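Local coordinates for putative acyl-CoA dehydrogenase (Burkholderia xenovorans, PDB 5JSC), which is a putative acyl-CoA dehydrogenase, a flavoprotein that binds flavin-adenine dinucleotide and forms an assembly of four chains, at residues E334-K339 against E386-I391; T263-A268 against I380-T385; A315-R320 against K339-E344. All blocks are in the same frame, centred on the assembly; numbering follows the deposited sequence.

Contact 1 (E334-K339 against E386-I391). With FAD (flavin-adenine dinucleotide), chain M.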
loop_
_atom_site.group_PDB
_atom_site.type_symbol
_atom_site.label_atom_id
_atom_site.label_comp_id
_atom_site.label_asym_id
_atom_site.label_seq_id
_atom_site.Cartn_x
_atom_site.Cartn_y
_atom_site.Cartn_z
ATOM N N GLU C 334 12.503 -17.956 -8.439
ATOM C CA GLU C 334 11.235 -18.355 -7.839
ATOM C C GLU C 334 11.343 -18.480 -6.327
ATOM O O GLU C 334 10.378 -18.163 -5.614
ATOM C CB GLU C 334 10.771 -19.672 -8.465
ATOM C CG GLU C 334 10.448 -19.565 -9.957
ATOM C CD GLU C 334 11.666 -19.671 -10.884
ATOM O OE1 GLU C 334 12.811 -19.815 -10.394
ATOM O OE2 GLU C 334 11.469 -19.625 -12.119
ATOM N N ALA C 335 12.503 -18.924 -5.824
ATOM C CA ALA C 335 12.730 -18.960 -4.381
ATOM C C ALA C 335 12.792 -17.556 -3.802
ATOM O O ALA C 335 12.250 -17.305 -2.719
ATOM C CB ALA C 335 14.023 -19.722 -4.060
ATOM N N ALA C 336 13.467 -16.635 -4.497
ATOM C CA ALA C 336 13.515 -15.252 -4.035
ATOM C C ALA C 336 12.117 -14.652 -3.977
ATOM O O ALA C 336 11.757 -13.984 -2.994
ATOM C CB ALA C 336 14.415 -14.418 -4.954
ATOM N N MET C 337 11.315 -14.883 -5.022
ATOM C CA MET C 337 9.937 -14.390 -5.033
ATOM C C MET C 337 9.149 -14.928 -3.848
ATOM O O MET C 337 8.421 -14.185 -3.178
ATOM C CB MET C 337 9.233 -14.808 -6.318
ATOM C CG MET C 337 9.290 -13.866 -7.450
ATOM S SD MET C 337 7.982 -14.385 -8.588
ATOM C CE MET C 337 8.376 -13.275 -9.943
ATOM N N ALA C 338 9.248 -16.237 -3.602
ATOM C CA ALA C 338 8.487 -16.853 -2.521
ATOM C C ALA C 338 8.922 -16.309 -1.170
ATOM O O ALA C 338 8.082 -15.985 -0.324
ATOM C CB ALA C 338 8.659 -18.369 -2.563
ATOM N N LYS C 339 10.242 -16.223 -0.945
ATOM C CA LYS C 339 10.754 -15.761 0.342
ATOM C C LYS C 339 10.327 -14.321 0.601
ATOM O O LYS C 339 9.850 -13.983 1.689
ATOM C CB LYS C 339 12.282 -15.910 0.360
ATOM C CG LYS C 339 12.943 -15.840 1.742
ATOM C CD LYS C 339 13.272 -14.420 2.166
ATOM C CE LYS C 339 13.985 -14.392 3.512
ATOM N NZ LYS C 339 14.322 -12.990 3.950
ATOM N N GLU C 386 14.962 -6.681 0.417
ATOM C CA GLU C 386 15.477 -5.840 -0.654
ATOM C C GLU C 386 16.475 -6.596 -1.519
ATOM O O GLU C 386 16.536 -6.373 -2.734
ATOM C CB GLU C 386 16.101 -4.577 -0.048
ATOM C CG GLU C 386 15.069 -3.649 0.663
ATOM C CD GLU C 386 14.440 -4.244 1.929
ATOM O OE1 GLU C 386 15.132 -4.980 2.665
ATOM O OE2 GLU C 386 13.245 -3.958 2.191
ATOM N N VAL C 387 17.255 -7.499 -0.915
ATOM C CA VAL C 387 18.139 -8.365 -1.693
ATOM C C VAL C 387 17.320 -9.255 -2.619
ATOM O O VAL C 387 17.656 -9.422 -3.799
ATOM C CB VAL C 387 19.036 -9.195 -0.753
ATOM C CG1 VAL C 387 19.839 -10.224 -1.533
ATOM C CG2 VAL C 387 19.956 -8.290 0.047
ATOM N N GLN C 388 16.227 -9.830 -2.103
ATOM C CA GLN C 388 15.377 -10.684 -2.935
ATOM C C GLN C 388 14.792 -9.902 -4.107
ATOM O O GLN C 388 14.739 -10.409 -5.237
ATOM C CB GLN C 388 14.244 -11.307 -2.097
ATOM C CG GLN C 388 14.680 -11.970 -0.793
ATOM C CD GLN C 388 15.598 -13.182 -0.982
ATOM O OE1 GLN C 388 15.689 -13.755 -2.070
ATOM N NE2 GLN C 388 16.287 -13.562 0.085
ATOM N N GLN C 389 14.324 -8.674 -3.853
ATOM C CA GLN C 389 13.742 -7.861 -4.922
ATOM C C GLN C 389 14.743 -7.609 -6.037
ATOM O O GLN C 389 14.397 -7.676 -7.221
ATOM C CB GLN C 389 13.274 -6.516 -4.386
ATOM C CG GLN C 389 12.114 -6.535 -3.455
ATOM C CD GLN C 389 11.793 -5.127 -2.994
ATOM O OE1 GLN C 389 12.543 -4.534 -2.223
ATOM N NE2 GLN C 389 10.699 -4.569 -3.496
ATOM N N LEU C 390 15.981 -7.275 -5.676
ATOM C CA LEU C 390 16.984 -6.999 -6.692
ATOM C C LEU C 390 17.365 -8.257 -7.462
ATOM O O LEU C 390 17.639 -8.177 -8.664
ATOM C CB LEU C 390 18.209 -6.357 -6.048
ATOM C CG LEU C 390 17.956 -4.993 -5.406
ATOM C CD1 LEU C 390 19.161 -4.583 -4.562
ATOM C CD2 LEU C 390 17.653 -3.949 -6.478
ATOM N N ILE C 391 17.381 -9.419 -6.802
ATOM C CA ILE C 391 17.606 -10.673 -7.523
ATOM C C ILE C 391 16.553 -10.848 -8.609
ATOM O O ILE C 391 16.864 -11.160 -9.767
ATOM C CB ILE C 391 17.603 -11.870 -6.552
ATOM C CG1 ILE C 391 18.863 -11.876 -5.684
ATOM C CG2 ILE C 391 17.462 -13.199 -7.319
ATOM C CD1 ILE C 391 18.771 -12.826 -4.503
HETATM P PA FAD M . 23.168 -5.181 6.032
HETATM O O1A FAD M . 23.917 -6.039 5.083
HETATM O O2A FAD M . 23.924 -4.008 6.660
HETATM O O5B FAD M . 21.868 -4.653 5.289
HETATM C C5B FAD M . 21.010 -3.702 5.950
HETATM C C4B FAD M . 19.803 -3.545 5.063
HETATM O O4B FAD M . 20.214 -2.960 3.815
HETATM C C3B FAD M . 19.138 -4.845 4.632
HETATM O O3B FAD M . 18.300 -5.411 5.643
HETATM C C2B FAD M . 18.376 -4.407 3.380
HETATM O O2B FAD M . 17.128 -3.817 3.747
HETATM C C1B FAD M . 19.303 -3.326 2.797
HETATM N N9A FAD M . 20.079 -3.727 1.630
HETATM C C8A FAD M . 20.980 -4.757 1.544
HETATM N N7A FAD M . 21.600 -4.830 0.392
HETATM C C5A FAD M . 21.067 -3.774 -0.337
HETATM C C6A FAD M . 21.319 -3.298 -1.636
HETATM N N6A FAD M . 22.191 -3.862 -2.480
HETATM N N1A FAD M . 20.625 -2.217 -2.057
HETATM C C2A FAD M . 19.732 -1.664 -1.226
HETATM N N3A FAD M . 19.411 -2.026 0.022
HETATM C C4A FAD M . 20.123 -3.092 0.411
HETATM N N1 FAD M . 23.633 -15.262 9.154
HETATM C C2 FAD M . 24.386 -16.398 9.019
HETATM O O2 FAD M . 25.451 -16.410 8.377
HETATM N N3 FAD M . 23.969 -17.559 9.615
HETATM C C4 FAD M . 22.822 -17.715 10.367
HETATM O O4 FAD M . 22.588 -18.780 10.932
HETATM C C4X FAD M . 22.021 -16.532 10.482
HETATM N N5 FAD M . 20.955 -16.582 11.232
HETATM C C5X FAD M . 20.296 -15.394 11.507
HETATM C C6 FAD M . 19.253 -15.407 12.431
HETATM C C7 FAD M . 18.626 -14.230 12.823
HETATM C C7M FAD M . 17.533 -14.285 13.860
HETATM C C8 FAD M . 19.036 -13.007 12.257
HETATM C C8M FAD M . 18.385 -11.706 12.658
HETATM C C9 FAD M . 20.063 -12.995 11.320
HETATM C C9A FAD M . 20.701 -14.174 10.946
HETATM N N10 FAD M . 21.812 -14.181 10.076
HETATM C C10 FAD M . 22.513 -15.340 9.849
HETATM C "C1'" FAD M . 22.306 -12.905 9.540
HETATM C "C2'" FAD M . 21.481 -12.381 8.369
HETATM O "O2'" FAD M . 21.677 -13.187 7.208
HETATM C "C3'" FAD M . 21.898 -10.942 8.066
HETATM O "O3'" FAD M . 21.454 -10.173 9.174
HETATM C "C4'" FAD M . 21.303 -10.382 6.775
HETATM O "O4'" FAD M . 21.939 -11.007 5.658
HETATM C "C5'" FAD M . 21.456 -8.877 6.689
HETATM O "O5'" FAD M . 22.858 -8.566 6.825
HETATM P P FAD M . 23.230 -7.374 7.863
HETATM O O1P FAD M . 22.587 -7.597 9.188
HETATM O O2P FAD M . 24.719 -7.211 7.893
HETATM O O3P FAD M . 22.581 -6.071 7.212
#
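Gln388 lays its bent side chain over Ala336 and across the aliphatic part of Lys339, joining helices 332-356 and 385-405 in the largely helical C-terminal domain of the acyl-CoA dehydrogenase fold. The two short helix segments run roughly antiparallel, their N-to-C directions 142° apart and their axes 8.8 Å apart at closest approach. Ala336 and Gln388 mark the closest point of the backbones, with the CA atoms 5.1 Å apart, a spacing compatible with the small methyl of Ala336 at the interface.

The chain of Gln388 folds back at chi2 (-64°), which divides its amide between two neighbours. Gln388 OE1 rests 3.2 Å from Ala336 CB; it is buried here and has no hydrogen-bonding partner in the model. Gln388 NE2 lies 3.8 Å from Lys339 CD, where the two side chains cross at about a right angle, and it donates to the carbonyl of Gly383. Lys339 also bends at its second torsion, then extends until NZ meets the carbonyl oxygens of Leu378, Tyr381 and Gly383, so a buried ammonium is held by three backbone acceptors. At a different angle, roughly square to OE1, Ile391 CG2 packs 4.0 Å from Ala336 CB.

A different flank of helix 385-405 borders the cofactor. Leu390 and Val387 place CD1 and CG2 beside the adenine, and Gln355 of the third subunit also bonds to Glu386. From the ribose, the hydroxyl O2B of FAD donates a hydrogen bond to Glu386 OE1 over 2.6 Å.

Contact 2 (T263-A268 against I380-T385). With FAD (flavin-adenine dinucleotide), chain M.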
loop_
_atom_site.group_PDB
_atom_site.type_symbol
_atom_site.label_atom_id
_atom_site.label_comp_id
_atom_site.label_asym_id
_atom_site.label_seq_id
_atom_site.Cartn_x
_atom_site.Cartn_y
_atom_site.Cartn_z
ATOM N N THR C 263 13.304 -21.047 0.003
ATOM C CA THR C 263 11.893 -21.414 -0.119
ATOM C C THR C 263 11.348 -21.950 1.203
ATOM O O THR C 263 10.169 -21.740 1.525
ATOM C CB THR C 263 11.707 -22.441 -1.240
ATOM O OG1 THR C 263 12.391 -21.982 -2.413
ATOM C CG2 THR C 263 10.227 -22.619 -1.580
ATOM N N SER C 264 12.196 -22.610 1.996
ATOM C CA SER C 264 11.764 -23.082 3.304
ATOM C C SER C 264 11.531 -21.933 4.282
ATOM O O SER C 264 10.685 -22.064 5.170
ATOM C CB SER C 264 12.781 -24.094 3.865
ATOM O OG SER C 264 13.848 -23.466 4.563
ATOM N N VAL C 265 12.258 -20.810 4.145
ATOM C CA VAL C 265 11.951 -19.629 4.957
ATOM C C VAL C 265 10.592 -19.078 4.572
ATOM O O VAL C 265 9.817 -18.633 5.429
ATOM C CB VAL C 265 13.032 -18.539 4.798
ATOM C CG1 VAL C 265 12.649 -17.257 5.573
ATOM C CG2 VAL C 265 14.370 -19.051 5.273
ATOM N N ALA C 266 10.296 -19.073 3.271
ATOM C CA ALA C 266 8.962 -18.700 2.820
ATOM C C ALA C 266 7.909 -19.606 3.434
ATOM O O ALA C 266 6.847 -19.135 3.857
ATOM C CB ALA C 266 8.898 -18.745 1.297
ATOM N N ALA C 267 8.194 -20.910 3.505
ATOM C CA ALA C 267 7.239 -21.846 4.090
ATOM C C ALA C 267 7.035 -21.580 5.580
ATOM O O ALA C 267 5.903 -21.643 6.079
ATOM C CB ALA C 267 7.708 -23.281 3.847
ATOM N N ALA C 268 8.113 -21.284 6.311
ATOM C CA ALA C 268 7.953 -20.951 7.727
ATOM C C ALA C 268 7.113 -19.692 7.896
ATOM O O ALA C 268 6.223 -19.645 8.755
ATOM C CB ALA C 268 9.314 -20.778 8.404
ATOM N N ILE C 380 14.649 -10.563 7.093
ATOM C CA ILE C 380 16.042 -10.140 7.162
ATOM C C ILE C 380 16.994 -11.302 6.901
ATOM O O ILE C 380 17.901 -11.199 6.062
ATOM C CB ILE C 380 16.356 -9.466 8.519
ATOM C CG1 ILE C 380 15.525 -8.184 8.661
ATOM C CG2 ILE C 380 17.849 -9.161 8.648
ATOM C CD1 ILE C 380 15.404 -7.670 10.079
ATOM N N TYR C 381 16.778 -12.437 7.575
ATOM C CA TYR C 381 17.742 -13.509 7.409
ATOM C C TYR C 381 17.464 -14.312 6.133
ATOM O O TYR C 381 16.404 -14.203 5.511
ATOM C CB TYR C 381 17.800 -14.392 8.667
ATOM C CG TYR C 381 16.632 -15.286 9.087
ATOM C CD1 TYR C 381 16.063 -16.210 8.215
ATOM C CD2 TYR C 381 16.185 -15.288 10.414
ATOM C CE1 TYR C 381 15.041 -17.062 8.634
ATOM C CE2 TYR C 381 15.171 -16.149 10.840
ATOM C CZ TYR C 381 14.608 -17.035 9.942
ATOM O OH TYR C 381 13.617 -17.910 10.342
ATOM N N GLU C 382 18.471 -15.108 5.743
ATOM C CA GLU C 382 18.565 -15.781 4.438
ATOM C C GLU C 382 18.383 -14.790 3.283
ATOM O O GLU C 382 17.905 -15.141 2.202
ATOM C CB GLU C 382 17.597 -16.980 4.330
ATOM C CG GLU C 382 17.968 -18.178 5.263
ATOM C CD GLU C 382 17.581 -19.557 4.719
ATOM O OE1 GLU C 382 17.610 -19.757 3.484
ATOM O OE2 GLU C 382 17.248 -20.455 5.538
ATOM N N GLY C 383 18.812 -13.543 3.493
ATOM C CA GLY C 383 18.737 -12.518 2.466
ATOM C C GLY C 383 17.568 -11.573 2.683
ATOM O O GLY C 383 16.412 -11.999 2.612
ATOM N N ALA C 384 17.848 -10.296 2.943
ATOM C CA ALA C 384 16.783 -9.359 3.268
ATOM C C ALA C 384 15.843 -9.171 2.078
ATOM O O ALA C 384 16.202 -9.408 0.920
ATOM C CB ALA C 384 17.373 -8.015 3.694
ATOM N N THR C 385 14.613 -8.742 2.379
ATOM C CA THR C 385 13.632 -8.498 1.323
ATOM C C THR C 385 14.215 -7.746 0.136
ATOM O O THR C 385 14.003 -8.119 -1.023
ATOM C CB THR C 385 12.458 -7.712 1.896
ATOM O OG1 THR C 385 11.785 -8.537 2.843
ATOM C CG2 THR C 385 11.484 -7.288 0.786
HETATM P PA FAD M . 23.168 -5.181 6.032
HETATM O O1A FAD M . 23.917 -6.039 5.083
HETATM O O2A FAD M . 23.924 -4.008 6.660
HETATM O O5B FAD M . 21.868 -4.653 5.289
HETATM C C5B FAD M . 21.010 -3.702 5.950
HETATM C C4B FAD M . 19.803 -3.545 5.063
HETATM O O4B FAD M . 20.214 -2.960 3.815
HETATM C C3B FAD M . 19.138 -4.845 4.632
HETATM O O3B FAD M . 18.300 -5.411 5.643
HETATM C C2B FAD M . 18.376 -4.407 3.380
HETATM O O2B FAD M . 17.128 -3.817 3.747
HETATM C C1B FAD M . 19.303 -3.326 2.797
HETATM N N9A FAD M . 20.079 -3.727 1.630
HETATM C C8A FAD M . 20.980 -4.757 1.544
HETATM N N7A FAD M . 21.600 -4.830 0.392
HETATM C C5A FAD M . 21.067 -3.774 -0.337
HETATM C C6A FAD M . 21.319 -3.298 -1.636
HETATM N N6A FAD M . 22.191 -3.862 -2.480
HETATM N N1A FAD M . 20.625 -2.217 -2.057
HETATM C C2A FAD M . 19.732 -1.664 -1.226
HETATM N N3A FAD M . 19.411 -2.026 0.022
HETATM C C4A FAD M . 20.123 -3.092 0.411
HETATM N N1 FAD M . 23.633 -15.262 9.154
HETATM C C2 FAD M . 24.386 -16.398 9.019
HETATM O O2 FAD M . 25.451 -16.410 8.377
HETATM N N3 FAD M . 23.969 -17.559 9.615
HETATM C C4 FAD M . 22.822 -17.715 10.367
HETATM O O4 FAD M . 22.588 -18.780 10.932
HETATM C C4X FAD M . 22.021 -16.532 10.482
HETATM N N5 FAD M . 20.955 -16.582 11.232
HETATM C C5X FAD M . 20.296 -15.394 11.507
HETATM C C6 FAD M . 19.253 -15.407 12.431
HETATM C C7 FAD M . 18.626 -14.230 12.823
HETATM C C7M FAD M . 17.533 -14.285 13.860
HETATM C C8 FAD M . 19.036 -13.007 12.257
HETATM C C8M FAD M . 18.385 -11.706 12.658
HETATM C C9 FAD M . 20.063 -12.995 11.320
HETATM C C9A FAD M . 20.701 -14.174 10.946
HETATM N N10 FAD M . 21.812 -14.181 10.076
HETATM C C10 FAD M . 22.513 -15.340 9.849
HETATM C "C1'" FAD M . 22.306 -12.905 9.540
HETATM C "C2'" FAD M . 21.481 -12.381 8.369
HETATM O "O2'" FAD M . 21.677 -13.187 7.208
HETATM C "C3'" FAD M . 21.898 -10.942 8.066
HETATM O "O3'" FAD M . 21.454 -10.173 9.174
HETATM C "C4'" FAD M . 21.303 -10.382 6.775
HETATM O "O4'" FAD M . 21.939 -11.007 5.658
HETATM C "C5'" FAD M . 21.456 -8.877 6.689
HETATM O "O5'" FAD M . 22.858 -8.566 6.825
HETATM P P FAD M . 23.230 -7.374 7.863
HETATM O O1P FAD M . 22.587 -7.597 9.188
HETATM O O2P FAD M . 24.719 -7.211 7.893
HETATM O O3P FAD M . 22.581 -6.071 7.212
#
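Val265 points its CB from helix 250-286 at the loop 380-385 and divides there into two methyls with different neighbours. CG1, anti to the backbone N (chi1 176°), lies 3.9 Å from Tyr381 CE1 and approaches that ring obliquely. CG2 comes to the same ring at its edge, in plane, but its closest neighbour is the carboxylate of Glu382: Val265 CG2 is 3.2 Å from Glu382 OE2. Carbon packing continues inward, with Val265 CG2 3.7 Å from Glu382 CG, so the acid's chain passes along this one methyl, from CB to the carboxylate.

Tyr381 touches two groups with different parts. Its CB lies against the flavin, 3.7 Å from C9A of FAD. A chi1 of 68° sets CG between the backbone N and the carbonyl carbon and leaves CD2 of Tyr381 3.6 Å from FAD C7. Further along the loop, Ala384 CB is 3.4 Å from the ribose oxygen O3B of FAD, and Ala384 itself occupies the N-cap position of helix 385-405. Arg95 of helix 88-101 also packs on Val265 and Tyr381. This is a loop wedged between a core helix and the cofactor, forming part of the FAD pocket of an acyl-CoA dehydrogenase fold.

Contact 3 (A315-R320 against K339-E344). With SO4 (sulfate ion), chain P.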
loop_
_atom_site.group_PDB
_atom_site.type_symbol
_atom_site.label_atom_id
_atom_site.label_comp_id
_atom_site.label_asym_id
_atom_site.label_seq_id
_atom_site.Cartn_x
_atom_site.Cartn_y
_atom_site.Cartn_z
ATOM N N ALA C 315 1.288 -19.262 -0.335
ATOM C CA ALA C 315 1.385 -20.713 -0.422
ATOM C C ALA C 315 1.619 -21.170 -1.857
ATOM O O ALA C 315 2.433 -22.072 -2.101
ATOM C CB ALA C 315 0.121 -21.355 0.151
ATOM N N LEU C 316 0.909 -20.571 -2.817
ATOM C CA LEU C 316 1.115 -20.921 -4.219
ATOM C C LEU C 316 2.544 -20.621 -4.656
ATOM O O LEU C 316 3.169 -21.436 -5.348
ATOM C CB LEU C 316 0.102 -20.184 -5.096
ATOM C CG LEU C 316 -1.323 -20.769 -5.000
ATOM C CD1 LEU C 316 -2.389 -19.758 -5.460
ATOM C CD2 LEU C 316 -1.424 -22.074 -5.811
ATOM N N LEU C 317 3.089 -19.464 -4.248
ATOM C CA LEU C 317 4.476 -19.149 -4.596
ATOM C C LEU C 317 5.465 -20.099 -3.927
ATOM O O LEU C 317 6.457 -20.503 -4.554
ATOM C CB LEU C 317 4.796 -17.705 -4.225
ATOM C CG LEU C 317 4.120 -16.643 -5.085
ATOM C CD1 LEU C 317 4.255 -15.294 -4.385
ATOM C CD2 LEU C 317 4.753 -16.579 -6.458
ATOM N N VAL C 318 5.231 -20.449 -2.655
ATOM C CA VAL C 318 6.110 -21.388 -1.956
ATOM C C VAL C 318 6.164 -22.711 -2.697
ATOM O O VAL C 318 7.245 -23.226 -3.013
ATOM C CB VAL C 318 5.636 -21.601 -0.505
ATOM C CG1 VAL C 318 6.360 -22.795 0.126
ATOM C CG2 VAL C 318 5.854 -20.345 0.318
ATOM N N TYR C 319 4.998 -23.288 -2.983
ATOM C CA TYR C 319 4.996 -24.641 -3.516
ATOM C C TYR C 319 5.192 -24.677 -5.024
ATOM O O TYR C 319 5.644 -25.702 -5.537
ATOM C CB TYR C 319 3.735 -25.373 -3.029
ATOM C CG TYR C 319 3.904 -25.578 -1.536
ATOM C CD1 TYR C 319 4.820 -26.511 -1.051
ATOM C CD2 TYR C 319 3.232 -24.780 -0.607
ATOM C CE1 TYR C 319 5.036 -26.672 0.313
ATOM C CE2 TYR C 319 3.448 -24.933 0.757
ATOM C CZ TYR C 319 4.355 -25.884 1.215
ATOM O OH TYR C 319 4.596 -26.049 2.558
ATOM N N ARG C 320 4.972 -23.566 -5.737
ATOM C CA ARG C 320 5.478 -23.483 -7.104
ATOM C C ARG C 320 6.994 -23.593 -7.110
ATOM O O ARG C 320 7.568 -24.372 -7.875
ATOM C CB ARG C 320 5.028 -22.175 -7.774
ATOM C CG ARG C 320 5.461 -22.017 -9.243
ATOM C CD ARG C 320 6.888 -21.461 -9.411
ATOM N NE ARG C 320 7.015 -20.100 -8.887
ATOM C CZ ARG C 320 6.838 -19.002 -9.617
ATOM N NH1 ARG C 320 6.544 -19.091 -10.907
ATOM N NH2 ARG C 320 6.958 -17.805 -9.056
ATOM N N LYS C 339 10.242 -16.223 -0.945
ATOM C CA LYS C 339 10.754 -15.761 0.342
ATOM C C LYS C 339 10.327 -14.321 0.601
ATOM O O LYS C 339 9.850 -13.983 1.689
ATOM C CB LYS C 339 12.282 -15.910 0.360
ATOM C CG LYS C 339 12.943 -15.840 1.742
ATOM C CD LYS C 339 13.272 -14.420 2.166
ATOM C CE LYS C 339 13.985 -14.392 3.512
ATOM N NZ LYS C 339 14.322 -12.990 3.950
ATOM N N TRP C 340 10.490 -13.467 -0.404
ATOM C CA TRP C 340 10.044 -12.079 -0.332
ATOM C C TRP C 340 8.557 -11.987 -0.011
ATOM O O TRP C 340 8.154 -11.368 0.986
ATOM C CB TRP C 340 10.383 -11.419 -1.673
ATOM C CG TRP C 340 9.740 -10.106 -2.030
ATOM C CD1 TRP C 340 9.091 -9.224 -1.211
ATOM C CD2 TRP C 340 9.718 -9.533 -3.336
ATOM N NE1 TRP C 340 8.657 -8.135 -1.944
ATOM C CE2 TRP C 340 9.039 -8.308 -3.251
ATOM C CE3 TRP C 340 10.214 -9.946 -4.584
ATOM C CZ2 TRP C 340 8.823 -7.502 -4.363
ATOM C CZ3 TRP C 340 9.995 -9.141 -5.685
ATOM C CH2 TRP C 340 9.316 -7.928 -5.566
ATOM N N HIS C 341 7.715 -12.596 -0.846
ATOM C CA HIS C 341 6.269 -12.420 -0.711
ATOM C C HIS C 341 5.751 -13.024 0.588
ATOM O O HIS C 341 4.919 -12.426 1.287
ATOM C CB HIS C 341 5.569 -13.062 -1.911
ATOM C CG HIS C 341 4.095 -12.813 -1.968
ATOM N ND1 HIS C 341 3.192 -13.464 -1.154
ATOM C CD2 HIS C 341 3.365 -12.012 -2.779
ATOM C CE1 HIS C 341 1.971 -13.047 -1.440
ATOM N NE2 HIS C 341 2.048 -12.171 -2.427
ATOM N N ALA C 342 6.202 -14.231 0.916
ATOM C CA ALA C 342 5.635 -14.889 2.090
ATOM C C ALA C 342 6.066 -14.199 3.379
ATOM O O ALA C 342 5.284 -14.118 4.328
ATOM C CB ALA C 342 6.018 -16.370 2.100
ATOM N N SER C 343 7.306 -13.702 3.449
ATOM C CA SER C 343 7.742 -13.055 4.686
ATOM C C SER C 343 7.097 -11.683 4.840
ATOM O O SER C 343 6.618 -11.336 5.930
ATOM C CB SER C 343 9.270 -12.943 4.731
ATOM O OG SER C 343 9.772 -12.159 3.658
ATOM N N GLU C 344 7.057 -10.897 3.757
ATOM C CA GLU C 344 6.392 -9.599 3.832
ATOM C C GLU C 344 4.901 -9.765 4.057
ATOM O O GLU C 344 4.291 -9.011 4.827
ATOM C CB GLU C 344 6.638 -8.788 2.561
ATOM C CG GLU C 344 8.081 -8.332 2.366
ATOM C CD GLU C 344 8.513 -7.270 3.364
ATOM O OE1 GLU C 344 9.701 -7.268 3.747
ATOM O OE2 GLU C 344 7.669 -6.429 3.763
HETATM S S SO4 P . -1.407 -10.442 -1.907
HETATM O O1 SO4 P . -1.886 -11.809 -2.122
HETATM O O2 SO4 P . -0.471 -10.086 -2.972
HETATM O O3 SO4 P . -0.720 -10.360 -0.610
HETATM O O4 SO4 P . -2.558 -9.538 -1.964
#
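Two first torsions set this meeting: chi1 of -70° puts Leu317 CG anti to its own carbonyl carbon, while chi1 of -173° turns the imidazole of His341, in one of its two modelled positions, away from its backbone N. The second torsion then stands the ring with one face toward helix 298-325. Leu317 CD1 sits over that face, 3.8 Å from the His341 ring centroid and 25° off the normal, a CH-pi contact. The methyl is displaced toward the rim, with CG of His341 its nearest atom at 3.5 Å, and the two side chains cross at about a right angle.

Val318 CG2 and Ala342 CB meet more loosely at 4.4 Å. Ala266 of helix 250-286 also touches Val318, so a third helix adjoins this pair. On the 339-344 side, Ser343 OG turns back to Lys339 O at 2.7 Å, giving that carbonyl a second donor besides Ser343 N.

Both ring nitrogens of His341 have partners: ND1 is hydrogen-bonded to Ser314 OG, and His341 NE2 makes a weak bond to sulfate O2 at 3.3 Å. His341 of the second subunit binds the same ion, which probably came from the crystallisation liquor. The apolar contact uses the ring face and the polar ones its nitrogens, so they do not compete; the sulfate could favour a protonated imidazole in this crystal, though one weak bond is slight evidence.

Contacts 1 and 3 use successive parts of helix 332-356 and share Lys339; one joins it to helix 385-405, the other to helix 298-325. Contact 2 brings in helix 250-286 and the loop leading into helix 385-405. All three are largely buried, but contact 2 lies nearest the chain's centre, about 6 Å away against about 14 and 13 Å for contacts 1 and 3. Contacts 1 and 2 border FAD and the third subunit; contacts 1 and 3 reach the second subunit, and contact 3 also meets a sulfate. The chemistry follows: an amide over alanine and lysine in contact 1, valine against tyrosine and a carboxylate in contact 2, a methyl over imidazole in contact 3.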